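Local coordinates for protein pullulanase (Bacillus acidopullulyticus, PDB 2WAN) that probably hydrolyses alpha-1,6-glucosidic linkages in pullulan and at the branch points of amylopectin and related starch polysaccharides, as a glycoside hydrolase with an alpha-amylase-type barrel, at residues L129-M133 with A292-K296; P309-Y313 with D361-W365; Q389-P394 with D564-I568; V491-I497 with R512-E518; M782-K786 with N800-R806. One frame throughout, in Å; residues are numbered along the deposited sequence. Where two conformers were deposited one is given.

Contact 1: L129-M133 with A292-K296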
# COMPACT_ATOMS: atom_id res chain seq x y z
N LEU A 129 21.12 6.51 -24.60
CA LEU A 129 22.34 6.19 -25.35
C LEU A 129 23.43 5.65 -24.43
O LEU A 129 23.54 6.08 -23.28
CB LEU A 129 22.84 7.43 -26.09
CG LEU A 129 21.79 8.36 -26.73
CD1 LEU A 129 22.37 9.73 -26.99
CD2 LEU A 129 21.22 7.76 -28.02
N SER A 130 24.23 4.72 -24.94
CA SER A 130 25.31 4.11 -24.17
C SER A 130 26.47 5.07 -23.87
O SER A 130 27.33 4.77 -23.03
CB SER A 130 25.83 2.85 -24.87
OG SER A 130 26.26 3.16 -26.19
N MET A 131 26.49 6.20 -24.57
CA MET A 131 27.43 7.30 -24.29
C MET A 131 26.84 8.63 -24.75
O MET A 131 26.03 8.65 -25.68
CB MET A 131 28.81 7.04 -24.91
CG MET A 131 28.82 6.71 -26.40
SD MET A 131 30.49 6.48 -27.05
CE MET A 131 30.98 4.92 -26.30
N PRO A 132 27.23 9.74 -24.11
CA PRO A 132 26.56 11.01 -24.40
C PRO A 132 26.88 11.54 -25.78
O PRO A 132 27.87 11.15 -26.38
CB PRO A 132 27.11 11.97 -23.33
CG PRO A 132 27.88 11.12 -22.37
CD PRO A 132 28.33 9.93 -23.14
N MET A 133 26.01 12.41 -26.29
CA MET A 133 26.23 13.10 -27.56
C MET A 133 25.97 14.60 -27.38
O MET A 133 25.27 15.00 -26.46
CB MET A 133 25.32 12.54 -28.66
CG MET A 133 23.82 12.76 -28.45
SD MET A 133 22.86 12.90 -29.97
CE MET A 133 23.63 11.65 -31.00
N ALA A 292 20.66 6.55 -34.34
CA ALA A 292 21.35 7.81 -34.59
C ALA A 292 22.73 7.51 -35.17
O ALA A 292 23.24 6.39 -35.03
CB ALA A 292 21.48 8.63 -33.31
N ASP A 293 23.32 8.50 -35.84
CA ASP A 293 24.65 8.35 -36.44
C ASP A 293 25.71 7.91 -35.43
O ASP A 293 25.91 8.57 -34.41
CB ASP A 293 25.08 9.66 -37.12
CG ASP A 293 24.37 9.91 -38.44
OD1 ASP A 293 24.13 8.93 -39.18
OD2 ASP A 293 24.05 11.08 -38.74
N GLY A 294 26.35 6.77 -35.71
CA GLY A 294 27.37 6.23 -34.82
C GLY A 294 26.84 5.36 -33.68
O GLY A 294 27.63 4.81 -32.91
N TYR A 295 25.51 5.25 -33.60
CA TYR A 295 24.84 4.45 -32.58
C TYR A 295 24.05 3.29 -33.19
O TYR A 295 23.24 3.49 -34.10
CB TYR A 295 23.86 5.31 -31.76
CG TYR A 295 24.52 6.31 -30.82
CD1 TYR A 295 24.69 7.64 -31.20
CD2 TYR A 295 24.94 5.92 -29.55
CE1 TYR A 295 25.28 8.56 -30.34
CE2 TYR A 295 25.53 6.84 -28.68
CZ TYR A 295 25.69 8.16 -29.09
OH TYR A 295 26.28 9.07 -28.24
N LYS A 296 24.28 2.09 -32.65
CA LYS A 296 23.51 0.89 -33.00
C LYS A 296 22.02 1.12 -32.71
O LYS A 296 21.66 1.69 -31.67
CB LYS A 296 24.05 -0.31 -32.22
CG LYS A 296 23.32 -1.63 -32.45
CD LYS A 296 23.90 -2.73 -31.55
CE LYS A 296 23.53 -4.13 -32.04
NZ LYS A 296 22.18 -4.57 -31.59
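A beta-hairpin turn delivers Tyr295 to the chain corner at Leu129-Met133. The turn, type II from Ala292 to Tyr295, joins strands 288-292 and 295-302 and is closed by Tyr295 N bonding to Ala292 O at 2.9 Å; Gly294 supplies the positive phi (85°) of its third position. Opposite, the chain bends at Ser130 and Met131, passing from strand 124-129 of the same seven-stranded sheet to the short strand 132-134, which pairs with 270-271. Tyr295 carries the contact, contributing 123 of the 247 Å² buried. Its CG stands beside the backbone N and anti to the carbonyl carbon (chi1 -71°), which aims the ring at the corner. Leu129 crosses it at about a right angle, CD2 over one face and CB 3.8 Å from Tyr295 CE2. Met131 CG comes against the same ring carbon, at 4.0 Å from Tyr295 CE2. Met133, deposited in two conformers, touches with its CB, 3.6 Å from Tyr295 OH. Phe142 of strand 142-146 packs on Leu129, Met133 and Ala292 alike, while Ser130 OG bonds to Ser113 N. The phenol is anchored at its far end: Tyr295 OH donates to Met131 O at 2.6 Å, an acceptor lying near the ring plane, and reaches that oxygen from 47° above the carbonyl plane.

Contact 2: P309-Y313 with D361-W365; sequences PRYDY and DNGTW
The backbones come closest where Tyr311 CA and Asn362 CA stand 4.3 Å apart. On one side a single 3-10-like bend, Asp312 N to Pro309 O at 3.0 Å, leads through Tyr311; on the other, positive phi at Asn362 and Gly363 marks the turn between strands 353-359 and 364-370. Asn362 lays its side chain against the bend: ND2 donates to Arg310 O at 3.1 Å along an almost straight bond (168° at the hydrogen), with that oxygen in the amide plane, although ND2 stands well above the carbonyl plane. The same oxygen receives a CA-H...O contact from Asn362 CA at 3.3 Å. With an alanine here the amide is gone, and Arg310 O would probably lose its nearly straight N-H donor, leaving the bend tied less firmly to the turn. Tyr313 CG, anti to the backbone N (chi1 -177°), brings the ring over Thr364, whose CG2 makes a CH-pi contact 4.0 Å from the Tyr313 ring centroid, 28° off the normal. Thr364 OG1 is turned to its own turn, donating to Asp361 O at 2.8 Å, and Tyr313 OH bonds to Asp317. The arrangement is a hairpin turn of the carbohydrate-binding module 48 fold, with the loop before strand 319-322 laid across it.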
# COMPACT_ATOMS: atom_id res chain seq x y z
N PRO A 309 -6.36 8.04 -24.24
CA PRO A 309 -7.75 7.60 -24.27
C PRO A 309 -8.09 6.56 -25.36
O PRO A 309 -8.97 5.73 -25.16
CB PRO A 309 -8.51 8.90 -24.50
CG PRO A 309 -7.68 9.89 -23.75
CD PRO A 309 -6.27 9.50 -24.06
N ARG A 310 -7.39 6.60 -26.49
CA ARG A 310 -7.67 5.66 -27.58
C ARG A 310 -7.38 4.20 -27.21
O ARG A 310 -7.94 3.30 -27.82
CB ARG A 310 -6.94 6.06 -28.86
CG ARG A 310 -5.44 5.89 -28.81
CD ARG A 310 -4.81 6.14 -30.18
NE ARG A 310 -5.31 5.21 -31.18
CZ ARG A 310 -5.11 5.34 -32.49
NH1 ARG A 310 -4.42 6.36 -32.97
NH2 ARG A 310 -5.61 4.43 -33.32
N TYR A 311 -6.51 3.99 -26.22
CA TYR A 311 -6.16 2.65 -25.72
C TYR A 311 -6.79 2.37 -24.36
O TYR A 311 -6.39 1.43 -23.67
CB TYR A 311 -4.64 2.48 -25.61
CG TYR A 311 -3.90 2.89 -26.87
CD1 TYR A 311 -4.02 2.14 -28.04
CD2 TYR A 311 -3.10 4.04 -26.89
CE1 TYR A 311 -3.37 2.52 -29.20
CE2 TYR A 311 -2.43 4.42 -28.06
CZ TYR A 311 -2.58 3.65 -29.21
OH TYR A 311 -1.95 4.00 -30.39
N ASP A 312 -7.78 3.19 -23.98
CA ASP A 312 -8.41 3.06 -22.68
C ASP A 312 -9.79 2.40 -22.76
O ASP A 312 -10.77 3.00 -23.22
CB ASP A 312 -8.48 4.40 -21.96
CG ASP A 312 -9.14 4.29 -20.61
OD1 ASP A 312 -8.67 3.45 -19.80
OD2 ASP A 312 -10.14 5.01 -20.38
N TYR A 313 -9.85 1.16 -22.30
CA TYR A 313 -11.09 0.39 -22.34
C TYR A 313 -11.80 0.44 -21.00
O TYR A 313 -11.25 0.03 -19.98
CB TYR A 313 -10.81 -1.07 -22.74
CG TYR A 313 -12.10 -1.88 -22.84
CD1 TYR A 313 -12.97 -1.70 -23.92
CD2 TYR A 313 -12.45 -2.82 -21.87
CE1 TYR A 313 -14.15 -2.42 -24.02
CE2 TYR A 313 -13.63 -3.57 -21.97
CZ TYR A 313 -14.48 -3.35 -23.06
OH TYR A 313 -15.66 -4.05 -23.18
N ASP A 361 -12.62 -2.76 -29.27
CA ASP A 361 -12.45 -1.40 -28.71
C ASP A 361 -11.15 -1.18 -27.92
O ASP A 361 -10.81 -1.97 -27.03
CB ASP A 361 -13.61 -1.05 -27.78
CG ASP A 361 -14.96 -1.00 -28.48
OD1 ASP A 361 -15.01 -0.95 -29.73
OD2 ASP A 361 -15.98 -1.02 -27.76
N ASN A 362 -10.45 -0.10 -28.23
CA ASN A 362 -9.41 0.42 -27.34
C ASN A 362 -8.33 -0.60 -26.98
O ASN A 362 -7.92 -0.72 -25.82
CB ASN A 362 -10.05 1.02 -26.07
CG ASN A 362 -11.21 1.96 -26.40
OD1 ASN A 362 -12.34 1.75 -25.97
ND2 ASN A 362 -10.92 2.98 -27.20
N GLY A 363 -7.87 -1.33 -27.99
CA GLY A 363 -6.76 -2.25 -27.81
C GLY A 363 -7.16 -3.62 -27.29
O GLY A 363 -6.29 -4.47 -27.08
N THR A 364 -8.46 -3.85 -27.12
CA THR A 364 -8.92 -5.17 -26.67
C THR A 364 -9.12 -6.15 -27.83
O THR A 364 -9.29 -5.75 -28.99
CB THR A 364 -10.21 -5.11 -25.81
OG1 THR A 364 -11.33 -4.73 -26.62
CG2 THR A 364 -10.05 -4.14 -24.64
N TRP A 365 -9.10 -7.43 -27.49
CA TRP A 365 -9.45 -8.51 -28.40
C TRP A 365 -10.59 -9.28 -27.74
O TRP A 365 -10.60 -9.49 -26.52
CB TRP A 365 -8.25 -9.43 -28.63
CG TRP A 365 -7.11 -8.80 -29.40
CD1 TRP A 365 -6.28 -7.80 -28.97
CD2 TRP A 365 -6.68 -9.14 -30.73
NE1 TRP A 365 -5.36 -7.49 -29.96
CE2 TRP A 365 -5.59 -8.31 -31.04
CE3 TRP A 365 -7.13 -10.07 -31.68
CZ2 TRP A 365 -4.91 -8.38 -32.28
CZ3 TRP A 365 -6.46 -10.14 -32.91
CH2 TRP A 365 -5.37 -9.30 -33.19

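Contact 3: Q389-P394 with D564-I568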
# COMPACT_ATOMS: atom_id res chain seq x y z
N GLN A 389 3.73 -15.89 -27.11
CA GLN A 389 3.69 -16.63 -25.86
C GLN A 389 2.25 -16.87 -25.44
O GLN A 389 1.34 -16.24 -25.97
CB GLN A 389 4.42 -15.86 -24.76
CG GLN A 389 5.87 -15.44 -25.11
CD GLN A 389 6.57 -14.78 -23.93
OE1 GLN A 389 6.91 -15.44 -22.95
NE2 GLN A 389 6.80 -13.48 -24.04
N THR A 390 2.06 -17.77 -24.47
CA THR A 390 0.72 -18.00 -23.91
C THR A 390 0.65 -17.39 -22.51
O THR A 390 1.67 -17.31 -21.80
CB THR A 390 0.35 -19.49 -23.84
OG1 THR A 390 1.32 -20.18 -23.06
CG2 THR A 390 0.31 -20.11 -25.24
N ALA A 391 -0.55 -16.99 -22.11
CA ALA A 391 -0.74 -16.38 -20.79
C ALA A 391 -2.09 -16.79 -20.22
O ALA A 391 -3.07 -17.01 -20.96
CB ALA A 391 -0.65 -14.86 -20.89
N VAL A 392 -2.13 -16.94 -18.90
CA VAL A 392 -3.38 -17.09 -18.17
C VAL A 392 -4.05 -15.71 -18.11
O VAL A 392 -3.39 -14.69 -17.89
CB VAL A 392 -3.13 -17.68 -16.75
CG1 VAL A 392 -4.44 -17.74 -15.90
CG2 VAL A 392 -2.50 -19.07 -16.84
N ASP A 393 -5.36 -15.68 -18.34
CA ASP A 393 -6.15 -14.47 -18.22
C ASP A 393 -5.95 -13.83 -16.83
O ASP A 393 -6.25 -14.47 -15.83
CB ASP A 393 -7.62 -14.85 -18.39
CG ASP A 393 -8.52 -13.65 -18.67
OD1 ASP A 393 -8.16 -12.52 -18.29
OD2 ASP A 393 -9.60 -13.85 -19.30
N PRO A 394 -5.46 -12.57 -16.77
CA PRO A 394 -5.33 -11.89 -15.47
C PRO A 394 -6.67 -11.80 -14.72
O PRO A 394 -6.68 -11.65 -13.49
CB PRO A 394 -4.85 -10.49 -15.85
CG PRO A 394 -4.05 -10.72 -17.10
CD PRO A 394 -4.91 -11.73 -17.86
N ASP A 564 2.00 -13.22 -16.40
CA ASP A 564 0.95 -13.04 -17.41
C ASP A 564 0.88 -11.60 -17.91
O ASP A 564 0.72 -11.37 -19.11
CB ASP A 564 -0.40 -13.51 -16.86
CG ASP A 564 -0.39 -15.00 -16.54
OD1 ASP A 564 0.06 -15.78 -17.41
OD2 ASP A 564 -0.78 -15.39 -15.41
N PHE A 565 1.06 -10.63 -17.01
CA PHE A 565 1.08 -9.21 -17.40
C PHE A 565 2.10 -8.94 -18.52
O PHE A 565 1.75 -8.31 -19.53
CB PHE A 565 1.41 -8.31 -16.20
CG PHE A 565 0.27 -8.18 -15.18
CD1 PHE A 565 -1.05 -8.15 -15.59
CD2 PHE A 565 0.56 -8.02 -13.83
CE1 PHE A 565 -2.09 -8.02 -14.66
CE2 PHE A 565 -0.46 -7.88 -12.89
CZ PHE A 565 -1.78 -7.88 -13.31
N ASP A 566 3.34 -9.40 -18.35
CA ASP A 566 4.42 -9.11 -19.29
C ASP A 566 4.29 -9.89 -20.58
O ASP A 566 4.78 -9.46 -21.62
CB ASP A 566 5.81 -9.35 -18.68
CG ASP A 566 6.42 -8.08 -18.07
OD1 ASP A 566 5.85 -6.98 -18.28
OD2 ASP A 566 7.44 -8.19 -17.36
N LYS A 567 3.61 -11.04 -20.51
CA LYS A 567 3.34 -11.82 -21.73
C LYS A 567 2.21 -11.23 -22.58
O LYS A 567 2.10 -11.52 -23.77
CB LYS A 567 3.11 -13.31 -21.39
CG LYS A 567 4.37 -14.01 -20.84
CD LYS A 567 4.18 -15.52 -20.60
CE LYS A 567 3.27 -15.87 -19.42
NZ LYS A 567 3.19 -17.36 -19.26
N ILE A 568 1.36 -10.39 -21.99
CA ILE A 568 0.23 -9.81 -22.71
C ILE A 568 0.52 -8.38 -23.18
O ILE A 568 0.28 -8.06 -24.35
CB ILE A 568 -1.09 -9.89 -21.87
CG1 ILE A 568 -1.38 -11.35 -21.51
CG2 ILE A 568 -2.28 -9.24 -22.62
CD1 ILE A 568 -2.51 -11.54 -20.51
O HOH W 1 1.47 -20.09 -20.32
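Ala391 and Pro394 meet Ile568 where strand 389-391 passes helix 564-568, the short axes 7.8 Å apart at closest approach and 135° between directions. This side is tight: Ile568 CG1 lies 3.6 Å from Ala391 CB, and Ile568 CD1 ends against Pro394 CD, also at 3.6 Å. Beside it, Val392 N donates to Asp564 OD1 at 2.9 Å, approaching from 70° above the carboxylate plane. The other side is more open and polar. Lys567, bent at chi3 (-71°), turns its ammonium back to the strand, and NZ donates to Thr390 O at 3.0 Å in the carbonyl plane. A water sits 2.7 Å from Thr390 OG1 and accepts only weakly from Lys567 NZ. The exposed Gln389 merely rests its OE1 on Lys567 CG at 3.6 Å. The strand continues the sheet of module 48 by pairing with 377-383, whereas the helix belongs to the amylase domain, where Phe565 stacks on Tyr573 and meets Phe602 of helix 597-614 edge-to-face.

Contact 4: V491-I497 with R512-E518; sequences VEEFNSI and RNYNVPE
Glu492 and Pro517 form an antiparallel non-hydrogen-bonded pair, flanked by Glu518 N to Val491 O at 2.7 Å and Glu493 N to Val516 O at 2.8 Å. Beyond it, Glu493 O accepts from both Arg512 N and Asn513 N. Arg512 has CG anti to the backbone N (chi1 -176°) but is bent at chi3 (68°), which sets its guanidinium beside Glu493: NH2 makes a salt bridge to Glu493 OE2 at 2.9 Å, while NH1 donates to Asn495 OD1 at 2.9 Å, in the guanidinium plane. A leucine in its place would probably leave Glu493 OE2 without its charged mate and Asn495 free to turn. Glu518 OE1 lies 3.4 Å above the plane of the Phe494 ring, over its centre, and accepts from Phe494 N at 3.0 Å. Glu493 OE1 stands 3.3 Å from Glu518 OE1. Two carboxylates so close would tend to raise the pKa of one of them, an effect that Arg512 and Arg530 of helix 529-543, which bridges Glu493 OE1, probably counter in part.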
# COMPACT_ATOMS: atom_id res chain seq x y z
N VAL A 491 -4.68 -14.39 0.77
CA VAL A 491 -5.40 -15.54 0.19
C VAL A 491 -5.64 -15.41 -1.33
O VAL A 491 -6.29 -16.26 -1.93
CB VAL A 491 -6.72 -15.85 0.94
CG1 VAL A 491 -6.44 -16.16 2.44
CG2 VAL A 491 -7.76 -14.71 0.77
N GLU A 492 -5.14 -14.34 -1.95
CA GLU A 492 -5.10 -14.31 -3.43
C GLU A 492 -3.92 -15.16 -3.89
O GLU A 492 -2.80 -15.00 -3.39
CB GLU A 492 -4.97 -12.89 -3.97
CG GLU A 492 -6.17 -12.02 -3.62
CD GLU A 492 -6.04 -10.57 -4.05
OE1 GLU A 492 -4.91 -10.11 -4.38
OE2 GLU A 492 -7.09 -9.88 -4.05
N GLU A 493 -4.20 -16.06 -4.83
CA GLU A 493 -3.22 -17.03 -5.36
C GLU A 493 -1.81 -16.48 -5.56
O GLU A 493 -1.61 -15.51 -6.30
CB GLU A 493 -3.72 -17.60 -6.70
CG GLU A 493 -2.82 -18.69 -7.28
CD GLU A 493 -3.01 -20.05 -6.65
OE1 GLU A 493 -3.88 -20.22 -5.78
OE2 GLU A 493 -2.24 -20.98 -7.01
N PHE A 494 -0.86 -17.12 -4.91
CA PHE A 494 0.53 -16.74 -4.99
C PHE A 494 1.42 -17.87 -5.52
O PHE A 494 1.00 -19.04 -5.57
CB PHE A 494 1.04 -16.16 -3.64
CG PHE A 494 0.74 -17.02 -2.44
CD1 PHE A 494 1.60 -18.06 -2.08
CD2 PHE A 494 -0.38 -16.77 -1.62
CE1 PHE A 494 1.35 -18.85 -0.96
CE2 PHE A 494 -0.63 -17.55 -0.49
CZ PHE A 494 0.23 -18.60 -0.16
N ASN A 495 2.64 -17.54 -5.91
CA ASN A 495 3.48 -18.47 -6.67
C ASN A 495 4.33 -19.43 -5.84
O ASN A 495 4.73 -20.50 -6.33
CB ASN A 495 4.37 -17.65 -7.63
CG ASN A 495 5.13 -18.53 -8.61
OD1 ASN A 495 4.53 -19.14 -9.52
ND2 ASN A 495 6.45 -18.63 -8.42
N SER A 496 4.61 -19.08 -4.58
CA SER A 496 5.67 -19.73 -3.79
C SER A 496 5.34 -21.14 -3.31
O SER A 496 6.24 -21.91 -2.93
CB SER A 496 6.10 -18.83 -2.62
OG SER A 496 4.96 -18.31 -1.93
N ILE A 497 4.06 -21.50 -3.34
CA ILE A 497 3.65 -22.84 -2.96
C ILE A 497 3.22 -23.62 -4.20
O ILE A 497 2.34 -23.17 -4.95
CB ILE A 497 2.51 -22.83 -1.89
CG1 ILE A 497 3.00 -22.13 -0.60
CG2 ILE A 497 1.96 -24.28 -1.64
CD1 ILE A 497 1.94 -22.07 0.53
N ARG A 512 0.28 -14.11 -7.91
CA ARG A 512 0.32 -14.52 -9.31
C ARG A 512 -1.05 -14.40 -9.98
O ARG A 512 -1.14 -13.91 -11.11
CB ARG A 512 0.81 -15.97 -9.43
CG ARG A 512 0.98 -16.50 -10.89
CD ARG A 512 1.50 -17.95 -10.87
NE ARG A 512 0.47 -18.84 -10.32
CZ ARG A 512 0.69 -19.94 -9.62
NH1 ARG A 512 1.93 -20.35 -9.37
NH2 ARG A 512 -0.34 -20.63 -9.17
N ASN A 513 -2.09 -14.89 -9.30
CA ASN A 513 -3.46 -14.83 -9.86
C ASN A 513 -4.37 -14.08 -8.88
O ASN A 513 -4.91 -14.65 -7.93
CB ASN A 513 -4.03 -16.23 -10.20
CG ASN A 513 -3.05 -17.07 -11.02
OD1 ASN A 513 -3.00 -16.99 -12.27
ND2 ASN A 513 -2.25 -17.85 -10.34
N TYR A 514 -4.51 -12.78 -9.12
CA TYR A 514 -5.14 -11.89 -8.13
C TYR A 514 -6.59 -12.19 -7.80
O TYR A 514 -7.07 -11.82 -6.73
CB TYR A 514 -5.01 -10.43 -8.55
CG TYR A 514 -3.61 -9.86 -8.41
CD1 TYR A 514 -3.14 -9.42 -7.16
CD2 TYR A 514 -2.78 -9.73 -9.52
CE1 TYR A 514 -1.87 -8.88 -7.02
CE2 TYR A 514 -1.49 -9.19 -9.39
CZ TYR A 514 -1.06 -8.77 -8.13
OH TYR A 514 0.20 -8.23 -7.97
N ASN A 515 -7.30 -12.85 -8.72
CA ASN A 515 -8.75 -13.04 -8.56
C ASN A 515 -9.15 -14.48 -8.27
O ASN A 515 -10.31 -14.87 -8.46
CB ASN A 515 -9.45 -12.49 -9.80
CG ASN A 515 -9.14 -11.04 -9.99
OD1 ASN A 515 -9.44 -10.24 -9.10
ND2 ASN A 515 -8.47 -10.70 -11.09
N VAL A 516 -8.18 -15.25 -7.78
CA VAL A 516 -8.34 -16.68 -7.47
C VAL A 516 -7.89 -16.91 -6.01
O VAL A 516 -6.85 -16.40 -5.61
CB VAL A 516 -7.45 -17.57 -8.40
CG1 VAL A 516 -7.57 -19.06 -8.04
CG2 VAL A 516 -7.77 -17.32 -9.91
N PRO A 517 -8.68 -17.68 -5.22
CA PRO A 517 -8.25 -18.05 -3.87
C PRO A 517 -7.04 -18.98 -3.89
O PRO A 517 -6.95 -19.86 -4.75
CB PRO A 517 -9.46 -18.81 -3.31
CG PRO A 517 -10.62 -18.31 -4.11
CD PRO A 517 -10.04 -18.19 -5.50
N GLU A 518 -6.13 -18.77 -2.94
CA GLU A 518 -4.98 -19.68 -2.80
C GLU A 518 -5.40 -21.15 -2.65
O GLU A 518 -6.18 -21.50 -1.76
CB GLU A 518 -4.10 -19.24 -1.63
CG GLU A 518 -2.95 -20.23 -1.34
CD GLU A 518 -2.00 -20.42 -2.52
OE1 GLU A 518 -1.80 -19.45 -3.29
OE2 GLU A 518 -1.42 -21.54 -2.68
O HOH W 2 3.05 -22.44 -7.57
O HOH W 3 1.20 -22.62 -7.50
O HOH W 4 0.22 -21.53 -4.66

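Contact 5: M782-K786 with N800-R806; sequences MLRTK and NQFDWSR
With CG anti to its backbone N (chi1 170°) and the chain extended to NE, Arg784 reaches Asn800 O, while a bend at chi3 (77°) turns the Arg806 guanidinium onto Leu783 O. Both lie in the connection after strand 773-777, the eighth strand of the parallel barrel. Each takes one backbone oxygen side-on with two nitrogens. Arg784 NE and NH2 both donate to Asn800 O, at 3.1 and 2.9 Å, and that oxygen lies in the guanidinium plane; the remaining nitrogen, NH1, bonds to Gln777 OE1. Arg806 does the same in reverse, its NE and NH2 each 2.8 Å from Leu783 O, although NE meets that oxygen from above the carbonyl plane. Thr785 CG2 covers the centre of one face of the Arg806 guanidinium, 3.7 Å above its plane, and Thr785 OG1 turns to Asp742. Two nitrogens on one oxygen limit the rotation of each guanidinium and tie 782-786 to 800-806 in both directions. Ahead of helix 805-809, Asp803 OD1 accepts from Ser805 OG at 2.7 Å and, weakly, from Ser805 N, a capping bond. Met782 fills the apolar end: SD makes an oblique Met-aromatic contact with Trp804, and CE touches Phe802 CD2 at 3.6 Å.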
# COMPACT_ATOMS: atom_id res chain seq x y z
N MET A 782 -2.03 -14.93 23.65
CA MET A 782 -1.47 -16.11 24.30
C MET A 782 0.06 -16.17 24.24
O MET A 782 0.65 -17.27 24.31
CB MET A 782 -2.11 -17.39 23.74
CG MET A 782 -1.89 -17.60 22.22
SD MET A 782 -2.73 -19.12 21.70
CE MET A 782 -2.51 -19.01 19.93
N LEU A 783 0.68 -15.00 24.10
CA LEU A 783 2.15 -14.83 24.09
C LEU A 783 2.78 -15.74 23.05
O LEU A 783 3.76 -16.45 23.32
CB LEU A 783 2.75 -15.06 25.50
CG LEU A 783 2.08 -14.32 26.68
CD1 LEU A 783 2.85 -14.61 28.00
CD2 LEU A 783 1.98 -12.77 26.44
N ARG A 784 2.18 -15.75 21.86
CA ARG A 784 2.72 -16.55 20.76
C ARG A 784 4.20 -16.22 20.55
O ARG A 784 4.61 -15.06 20.68
CB ARG A 784 1.91 -16.29 19.48
CG ARG A 784 2.51 -16.87 18.20
CD ARG A 784 1.41 -16.93 17.15
NE ARG A 784 1.88 -17.13 15.78
CZ ARG A 784 2.21 -16.14 14.96
NH1 ARG A 784 2.18 -14.88 15.40
NH2 ARG A 784 2.58 -16.40 13.70
N THR A 785 5.00 -17.25 20.31
CA THR A 785 6.45 -17.09 20.17
C THR A 785 6.93 -17.71 18.86
O THR A 785 6.45 -18.78 18.46
CB THR A 785 7.22 -17.70 21.39
OG1 THR A 785 8.63 -17.58 21.17
CG2 THR A 785 6.88 -19.16 21.59
N LYS A 786 7.84 -17.01 18.18
CA LYS A 786 8.50 -17.50 16.97
C LYS A 786 9.93 -17.91 17.28
O LYS A 786 10.77 -18.03 16.38
CB LYS A 786 8.50 -16.42 15.88
CG LYS A 786 7.08 -16.07 15.36
CD LYS A 786 7.07 -14.92 14.38
CE LYS A 786 5.63 -14.64 13.84
NZ LYS A 786 5.68 -13.56 12.81
N ASN A 800 5.79 -20.47 13.19
CA ASN A 800 4.60 -19.62 12.97
C ASN A 800 3.26 -20.07 13.52
O ASN A 800 2.33 -19.26 13.62
CB ASN A 800 4.42 -19.38 11.46
CG ASN A 800 5.45 -18.44 10.90
OD1 ASN A 800 5.48 -17.26 11.26
ND2 ASN A 800 6.29 -18.93 9.99
N GLN A 801 3.10 -21.35 13.84
CA GLN A 801 1.74 -21.83 14.14
C GLN A 801 1.15 -21.20 15.40
O GLN A 801 1.89 -20.71 16.28
CB GLN A 801 1.73 -23.35 14.29
CG GLN A 801 2.34 -23.86 15.63
CD GLN A 801 2.81 -25.30 15.53
OE1 GLN A 801 2.28 -26.07 14.73
NE2 GLN A 801 3.80 -25.67 16.36
N PHE A 802 -0.19 -21.20 15.46
CA PHE A 802 -0.87 -20.99 16.74
C PHE A 802 -0.69 -22.28 17.55
O PHE A 802 -1.26 -23.33 17.23
CB PHE A 802 -2.36 -20.69 16.52
CG PHE A 802 -2.66 -19.26 16.12
CD1 PHE A 802 -1.81 -18.55 15.27
CD2 PHE A 802 -3.81 -18.65 16.59
CE1 PHE A 802 -2.11 -17.21 14.91
CE2 PHE A 802 -4.12 -17.33 16.23
CZ PHE A 802 -3.28 -16.61 15.39
N ASP A 803 0.15 -22.20 18.60
CA ASP A 803 0.36 -23.29 19.52
C ASP A 803 -0.68 -23.04 20.61
O ASP A 803 -0.50 -22.16 21.48
CB ASP A 803 1.80 -23.25 20.07
CG ASP A 803 2.00 -24.17 21.27
OD1 ASP A 803 1.06 -24.89 21.65
OD2 ASP A 803 3.11 -24.16 21.85
N TRP A 804 -1.79 -23.78 20.54
CA TRP A 804 -2.94 -23.49 21.40
C TRP A 804 -2.73 -23.88 22.86
O TRP A 804 -3.48 -23.44 23.72
CB TRP A 804 -4.21 -24.13 20.82
CG TRP A 804 -4.65 -23.49 19.51
CD1 TRP A 804 -4.24 -23.83 18.25
CD2 TRP A 804 -5.54 -22.37 19.35
NE1 TRP A 804 -4.86 -23.03 17.32
CE2 TRP A 804 -5.65 -22.12 17.96
CE3 TRP A 804 -6.25 -21.55 20.25
CZ2 TRP A 804 -6.45 -21.08 17.44
CZ3 TRP A 804 -7.05 -20.51 19.73
CH2 TRP A 804 -7.15 -20.30 18.34
N SER A 805 -1.69 -24.68 23.15
CA SER A 805 -1.29 -24.91 24.54
C SER A 805 -0.92 -23.61 25.26
O SER A 805 -1.01 -23.54 26.48
CB SER A 805 -0.11 -25.91 24.64
OG SER A 805 1.13 -25.32 24.31
N ARG A 806 -0.50 -22.60 24.51
CA ARG A 806 -0.12 -21.32 25.14
C ARG A 806 -1.34 -20.54 25.63
O ARG A 806 -1.25 -19.73 26.55
CB ARG A 806 0.75 -20.49 24.22
CG ARG A 806 2.12 -21.15 24.03
CD ARG A 806 3.05 -20.36 23.18
NE ARG A 806 3.67 -19.20 23.84
CZ ARG A 806 4.75 -19.23 24.62
NH1 ARG A 806 5.37 -20.38 24.93
NH2 ARG A 806 5.23 -18.10 25.09

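In the fold
Contacts 4 and 5 are buried in loops of the barrel domain, after its second and eighth strands; contacts 1 to 3 are partly exposed and belong to the beta domains or their border with the barrel. Contacts 2 and 3 reach the same sheet of module 48, their centres about 17 Å apart. Contacts 3 and 4 touch, Pro394 O lying 3.1 Å from Asn515 ND2, with contact 4 nested in the loop that contact 3 closes. Contact 1 lies about 61 Å from contact 5, centre to centre, across the chain's centre. Chemistry follows place: one aromatic anchor in contact 1, an amide bond and a CH-pi contact in contact 2, mixed packing in contact 3, and charged groups meeting buried oxygens in contacts 4 and 5.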